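Local coordinates for protein argonaute 5 (PDB 4G0O) that probably recognises the 5' nucleotide of guide small RNAs through its MID domain, so helping to sort them among Argonautes, at residues 37-41 with 42-46; 88-91 with 92-96. All coordinates share one frame; numbering follows the deposited sequence.

In the fold
From the N terminus the chain runs through strand 7-18 into helix 27-42, and contact 1 (37-41 with 42-46) lies where that helix ends and turns into strand 45-46, closing a tight turn in a beta-alpha-beta unit. Later, strand 78-82 leads by a loop into helix 90-101, whose N-terminal part holds contact 2 (88-91 with 92-96); strand 105-108 follows and completes a second unit of the same kind. The two contacts are in series, neither nested nor crossing. Their centres lie about 27 Å apart on opposite sides of the chain's centre, and strand 7-18, paired with both 45-46 and 78-82, joins their units in one parallel sheet.

Contact 1 (37-41 with 42-46); sequences GMCVS and KGMEF
With SG of Cys39 anti to its carbonyl carbon (chi1 -74°) and CG of Met44 turned likewise (chi1 -65°), Met44 SD packs against Cys39, 3.8 Å from its CB, and also reaches the Phe46 ring at its edge, in plane. Cys39 SG makes an oblique sulfur-aromatic contact with that ring, 5.1 Å from its centroid, and Val40 CG2 lies 4.2 Å from Phe46 CB. The chain leaves the helix at Gly43 in a Schellman motif, with Met44 N bonded to Cys39 O (3.1 Å) from above the carbonyl plane and Gly43 N to Val40 O (3.1 Å). At phi 135° a side chain on Gly43 would jam against Lys42 O, which calls for glycine. Met38 O takes two donors from the same face, Lys42 N at 3.3 Å and Ser41 OG at 2.9 Å. Met38 and Lys42 run side by side, SD to CD 4.1 Å, and Lys42 NZ is hydrogen-bonded to Lys3 O. Shortened to an alanine here, the side chain is likely to leave Lys3 O without that donor and Met38 SD less covered. Helix 118-131 touches Met38 and Cys39 through Ala125, while Glu45 pairs with Ala9 and Val11 of strand 7-18 and Phe46 meets Trp14 edge-to-face.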
ATOM      1  N   GLY A  37       7.676  -8.181   3.877  1.00 33.24           N
ATOM      2  CA  GLY A  37       8.597  -9.303   3.864  1.00 32.30           C
ATOM      3  C   GLY A  37       8.835  -9.799   2.449  1.00 33.41           C
ATOM      4  O   GLY A  37       9.944 -10.182   2.091  1.00 32.56           O
ATOM      5  N   MET A  38       7.778  -9.780   1.642  1.00 35.26           N
ATOM      6  CA  MET A  38       7.860 -10.136   0.227  1.00 32.11           C
ATOM      7  C   MET A  38       8.600  -9.057  -0.591  1.00 35.08           C
ATOM      8  O   MET A  38       9.442  -9.381  -1.430  1.00 36.93           O
ATOM      9  CB  MET A  38       6.450 -10.402  -0.328  1.00 31.19           C
ATOM     10  CG  MET A  38       6.390 -10.746  -1.808  1.00 31.41           C
ATOM     11  SD  MET A  38       7.385 -12.183  -2.305  1.00 31.91           S
ATOM     12  CE  MET A  38       6.435 -13.554  -1.610  1.00 27.92           C
ATOM     13  N   CYS A  39       8.302  -7.779  -0.348  1.00 37.91           N
ATOM     14  CA  CYS A  39       9.076  -6.704  -0.967  1.00 33.92           C
ATOM     15  C   CYS A  39      10.556  -6.883  -0.632  1.00 33.18           C
ATOM     16  O   CYS A  39      11.420  -6.785  -1.501  1.00 32.98           O
ATOM     17  CB  CYS A  39       8.609  -5.324  -0.478  1.00 27.79           C
ATOM     18  SG  CYS A  39       6.997  -4.740  -1.142  1.00 26.75           S
ATOM     19  N   VAL A  40      10.844  -7.151   0.638  1.00 33.59           N
ATOM     20  CA  VAL A  40      12.228  -7.214   1.093  1.00 34.00           C
ATOM     21  C   VAL A  40      12.980  -8.433   0.550  1.00 33.48           C
ATOM     22  O   VAL A  40      14.115  -8.311   0.094  1.00 32.42           O
ATOM     23  CB  VAL A  40      12.338  -7.113   2.626  1.00 34.86           C
ATOM     24  CG1 VAL A  40      13.672  -7.675   3.114  1.00 31.22           C
ATOM     25  CG2 VAL A  40      12.177  -5.647   3.051  1.00 30.96           C
ATOM     26  N   SER A  41      12.340  -9.597   0.562  1.00 34.46           N
ATOM     27  CA  SER A  41      12.974 -10.791  -0.006  1.00 36.33           C
ATOM     28  C   SER A  41      13.350 -10.586  -1.472  1.00 34.03           C
ATOM     29  O   SER A  41      14.292 -11.206  -1.961  1.00 34.47           O
ATOM     30  CB  SER A  41      12.063 -12.014   0.114  1.00 34.15           C
ATOM     31  OG  SER A  41      10.836 -11.787  -0.565  1.00 37.87           O
ATOM     32  N   LYS A  42      12.621  -9.716  -2.171  1.00 35.89           N
ATOM     33  CA  LYS A  42      12.867  -9.516  -3.601  1.00 30.11           C
ATOM     34  C   LYS A  42      13.890  -8.418  -3.899  1.00 31.03           C
ATOM     35  O   LYS A  42      14.326  -8.279  -5.042  1.00 26.18           O
ATOM     36  CB  LYS A  42      11.566  -9.283  -4.370  1.00 35.35           C
ATOM     37  CG  LYS A  42      10.608 -10.476  -4.328  1.00 38.58           C
ATOM     38  CD  LYS A  42       9.474 -10.340  -5.340  1.00 37.76           C
ATOM     39  CE  LYS A  42       9.673 -11.284  -6.534  1.00 43.81           C
ATOM     40  NZ  LYS A  42      10.692 -10.793  -7.499  1.00 31.70           N
ATOM     41  N   GLY A  43      14.280  -7.651  -2.880  1.00 30.32           N
ATOM     42  CA  GLY A  43      15.383  -6.716  -3.032  1.00 27.66           C
ATOM     43  C   GLY A  43      15.169  -5.322  -2.472  1.00 28.67           C
ATOM     44  O   GLY A  43      16.102  -4.514  -2.456  1.00 29.85           O
ATOM     45  N   MET A  44      13.957  -5.025  -2.016  1.00 28.79           N
ATOM     46  CA  MET A  44      13.676  -3.705  -1.443  1.00 32.94           C
ATOM     47  C   MET A  44      14.180  -3.629  -0.020  1.00 33.28           C
ATOM     48  O   MET A  44      14.515  -4.658   0.584  1.00 32.17           O
ATOM     49  CB  MET A  44      12.181  -3.393  -1.456  1.00 30.25           C
ATOM     50  CG  MET A  44      11.594  -3.262  -2.843  1.00 26.83           C
ATOM     51  SD  MET A  44       9.913  -2.637  -2.771  1.00 26.82           S
ATOM     52  CE  MET A  44      10.232  -0.875  -2.544  1.00 28.25           C
ATOM     53  N   GLU A  45      14.253  -2.406   0.497  1.00 33.28           N
ATOM     54  CA  GLU A  45      14.501  -2.185   1.915  1.00 32.48           C
ATOM     55  C   GLU A  45      13.353  -1.357   2.494  1.00 31.99           C
ATOM     56  O   GLU A  45      12.955  -0.349   1.921  1.00 30.63           O
ATOM     57  CB  GLU A  45      15.836  -1.480   2.140  1.00 34.08           C
ATOM     58  CG  GLU A  45      16.357  -1.672   3.553  1.00 35.49           C
ATOM     59  CD  GLU A  45      17.507  -0.747   3.905  1.00 42.45           C
ATOM     60  OE1 GLU A  45      18.305  -0.391   2.999  1.00 35.63           O
ATOM     61  OE2 GLU A  45      17.595  -0.376   5.104  1.00 39.13           O
ATOM     62  N   PHE A  46      12.797  -1.808   3.614  1.00 30.46           N
ATOM     63  CA  PHE A  46      11.665  -1.135   4.229  1.00 30.47           C
ATOM     64  C   PHE A  46      11.942  -0.914   5.696  1.00 32.59           C
ATOM     65  O   PHE A  46      12.388  -1.833   6.376  1.00 30.90           O
ATOM     66  CB  PHE A  46      10.426  -2.024   4.145  1.00 33.18           C
ATOM     67  CG  PHE A  46       9.420  -1.595   3.119  1.00 34.24           C
ATOM     68  CD1 PHE A  46       8.342  -0.793   3.480  1.00 27.70           C
ATOM     69  CD2 PHE A  46       9.523  -2.026   1.808  1.00 30.63           C
ATOM     70  CE1 PHE A  46       7.411  -0.420   2.552  1.00 28.21           C
ATOM     71  CE2 PHE A  46       8.586  -1.640   0.867  1.00 32.56           C
ATOM     72  CZ  PHE A  46       7.529  -0.843   1.241  1.00 27.92           C
TER
HETATM   73  O   HOH W   1      16.046  -6.902   0.426  1.00 38.12           O

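Contact 2 (88-91 with 92-96); sequences GSYG and KIKRI. With SO4 (sulfate ion), chain C.
Ser89 accepts a helical bond at its carbonyl: Ile93 N donates to Ser89 O at 3.0 Å, while Ile93 CG1 packs beside the same oxygen at 3.4 Å. Tyr90 follows, its O accepting from Lys94 N at 3.0 Å. CG of Tyr90 anti to the backbone N (chi1 172°) sets the ring against Lys94, which crosses it obliquely, CG over one face, offset toward the rim, in a CH-pi contact 3.7 Å from the centroid and 27° off the ring normal. Bends at chi2 and chi3 carry Lys94 on past the hydroxyl, CD standing 3.4 Å from Tyr90 OH. This i to i+4 pairing occupies the N-terminal part of helix 90-101, in the beta-alpha-beta unit between strands 78-82 and 105-108. Tyr90 OH and Lys94 NZ each donate a weak bond to O2 of a sulfate, probably from the crystallisation liquor, which Lys131 NZ also binds; the three residues are consistent with the 5'-phosphate pocket of Argonaute MID domains, the sulfate probably standing in for the phosphate. The stronger partner of Lys94 NZ is Ser105 OG, to which it is hydrogen-bonded. Gly91 O then takes Arg95 N at 3.0 Å, and the Arg95 guanidinium forms a salt bridge with Glu100.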
ATOM      1  N   GLY A  88     -15.942   1.048  -6.841  1.00 33.39           N
ATOM      2  CA  GLY A  88     -16.470   2.303  -7.352  1.00 35.02           C
ATOM      3  C   GLY A  88     -15.782   3.543  -6.798  1.00 38.99           C
ATOM      4  O   GLY A  88     -16.010   4.656  -7.283  1.00 37.12           O
ATOM      5  N   SER A  89     -14.935   3.350  -5.782  1.00 34.15           N
ATOM      6  CA  SER A  89     -14.211   4.454  -5.161  1.00 32.51           C
ATOM      7  C   SER A  89     -12.767   4.583  -5.651  1.00 31.42           C
ATOM      8  O   SER A  89     -12.107   5.581  -5.368  1.00 31.97           O
ATOM      9  CB  SER A  89     -14.228   4.312  -3.641  1.00 32.15           C
ATOM     10  OG  SER A  89     -15.546   4.091  -3.170  1.00 35.88           O
ATOM     11  N   TYR A  90     -12.276   3.588  -6.383  1.00 31.13           N
ATOM     12  CA  TYR A  90     -10.856   3.550  -6.765  1.00 28.93           C
ATOM     13  C   TYR A  90     -10.383   4.787  -7.535  1.00 29.30           C
ATOM     14  O   TYR A  90      -9.304   5.324  -7.259  1.00 33.38           O
ATOM     15  CB  TYR A  90     -10.551   2.266  -7.541  1.00 29.23           C
ATOM     16  CG  TYR A  90      -9.168   2.193  -8.162  1.00 24.19           C
ATOM     17  CD1 TYR A  90      -9.010   2.195  -9.543  1.00 26.63           C
ATOM     18  CD2 TYR A  90      -8.031   2.083  -7.375  1.00 25.88           C
ATOM     19  CE1 TYR A  90      -7.751   2.111 -10.126  1.00 29.25           C
ATOM     20  CE2 TYR A  90      -6.767   1.997  -7.950  1.00 31.95           C
ATOM     21  CZ  TYR A  90      -6.632   2.019  -9.329  1.00 30.88           C
ATOM     22  OH  TYR A  90      -5.382   1.942  -9.916  1.00 28.53           O
ATOM     23  N   GLY A  91     -11.183   5.247  -8.492  1.00 36.60           N
ATOM     24  CA  GLY A  91     -10.858   6.464  -9.228  1.00 31.18           C
ATOM     25  C   GLY A  91     -10.708   7.665  -8.313  1.00 30.70           C
ATOM     26  O   GLY A  91      -9.728   8.395  -8.401  1.00 28.59           O
ATOM     27  N   LYS A  92     -11.685   7.860  -7.431  1.00 33.27           N
ATOM     28  CA  LYS A  92     -11.619   8.909  -6.432  1.00 32.35           C
ATOM     29  C   LYS A  92     -10.312   8.836  -5.625  1.00 32.95           C
ATOM     30  O   LYS A  92      -9.610   9.848  -5.464  1.00 29.94           O
ATOM     31  CB  LYS A  92     -12.822   8.821  -5.485  1.00 28.56           C
ATOM     32  CG  LYS A  92     -12.904  10.001  -4.535  1.00 31.19           C
ATOM     33  CD  LYS A  92     -13.716   9.695  -3.265  1.00 38.26           C
ATOM     34  CE  LYS A  92     -15.218   9.875  -3.461  1.00 38.73           C
ATOM     35  NZ  LYS A  92     -15.980   9.446  -2.243  1.00 46.29           N
ATOM     36  N   ILE A  93      -9.977   7.645  -5.126  1.00 31.54           N
ATOM     37  CA  ILE A  93      -8.790   7.492  -4.281  1.00 27.41           C
ATOM     38  C   ILE A  93      -7.494   7.796  -5.018  1.00 25.85           C
ATOM     39  O   ILE A  93      -6.602   8.441  -4.467  1.00 29.07           O
ATOM     40  CB  ILE A  93      -8.714   6.089  -3.640  1.00 34.78           C
ATOM     41  CG1 ILE A  93      -9.941   5.851  -2.760  1.00 33.12           C
ATOM     42  CG2 ILE A  93      -7.420   5.921  -2.817  1.00 28.32           C
ATOM     43  CD1 ILE A  93     -10.028   4.453  -2.203  1.00 31.15           C
ATOM     44  N   LYS A  94      -7.380   7.340  -6.262  1.00 30.17           N
ATOM     45  CA  LYS A  94      -6.147   7.552  -7.015  1.00 33.25           C
ATOM     46  C   LYS A  94      -6.002   9.016  -7.353  1.00 31.96           C
ATOM     47  O   LYS A  94      -4.911   9.580  -7.240  1.00 29.88           O
ATOM     48  CB  LYS A  94      -6.147   6.749  -8.303  1.00 31.83           C
ATOM     49  CG  LYS A  94      -6.056   5.259  -8.087  1.00 38.98           C
ATOM     50  CD  LYS A  94      -4.625   4.763  -8.224  1.00 39.47           C
ATOM     51  CE  LYS A  94      -3.962   4.502  -6.865  1.00 41.39           C
ATOM     52  NZ  LYS A  94      -2.497   4.200  -7.014  1.00 36.33           N
ATOM     53  N   ARG A  95      -7.112   9.613  -7.783  1.00 30.11           N
ATOM     54  CA  ARG A  95      -7.163  11.034  -8.092  1.00 32.48           C
ATOM     55  C   ARG A  95      -6.674  11.848  -6.887  1.00 29.36           C
ATOM     56  O   ARG A  95      -5.814  12.713  -7.014  1.00 30.92           O
ATOM     57  CB  ARG A  95      -8.593  11.449  -8.499  1.00 30.85           C
ATOM     58  CG  ARG A  95      -8.814  12.966  -8.491  1.00 36.46           C
ATOM     59  CD  ARG A  95     -10.228  13.390  -8.873  1.00 30.53           C
ATOM     60  NE  ARG A  95     -11.242  12.953  -7.910  1.00 37.56           N
ATOM     61  CZ  ARG A  95     -11.493  13.561  -6.752  1.00 34.28           C
ATOM     62  NH1 ARG A  95     -12.442  13.099  -5.940  1.00 33.88           N
ATOM     63  NH2 ARG A  95     -10.797  14.632  -6.397  1.00 36.83           N
ATOM     64  N   ILE A  96      -7.198  11.540  -5.709  1.00 31.30           N
ATOM     65  CA  ILE A  96      -6.849  12.302  -4.513  1.00 29.58           C
ATOM     66  C   ILE A  96      -5.375  12.124  -4.182  1.00 31.64           C
ATOM     67  O   ILE A  96      -4.660  13.089  -3.898  1.00 31.19           O
ATOM     68  CB  ILE A  96      -7.706  11.872  -3.316  1.00 25.05           C
ATOM     69  CG1 ILE A  96      -9.145  12.354  -3.505  1.00 29.48           C
ATOM     70  CG2 ILE A  96      -7.114  12.402  -2.007  1.00 24.81           C
ATOM     71  CD1 ILE A  96     -10.131  11.710  -2.539  1.00 32.18           C
TER
HETATM   72  S   SO4 C 701      -2.402  -0.128  -8.793  1.00 57.30           S
HETATM   73  O1  SO4 C 701      -3.249  -1.317  -8.648  1.00 47.58           O
HETATM   74  O2  SO4 C 701      -2.950   0.950  -7.926  1.00 39.77           O
HETATM   75  O3  SO4 C 701      -1.008  -0.460  -8.452  1.00 30.79           O
HETATM   76  O4  SO4 C 701      -2.393   0.304 -10.198  1.00 48.19           O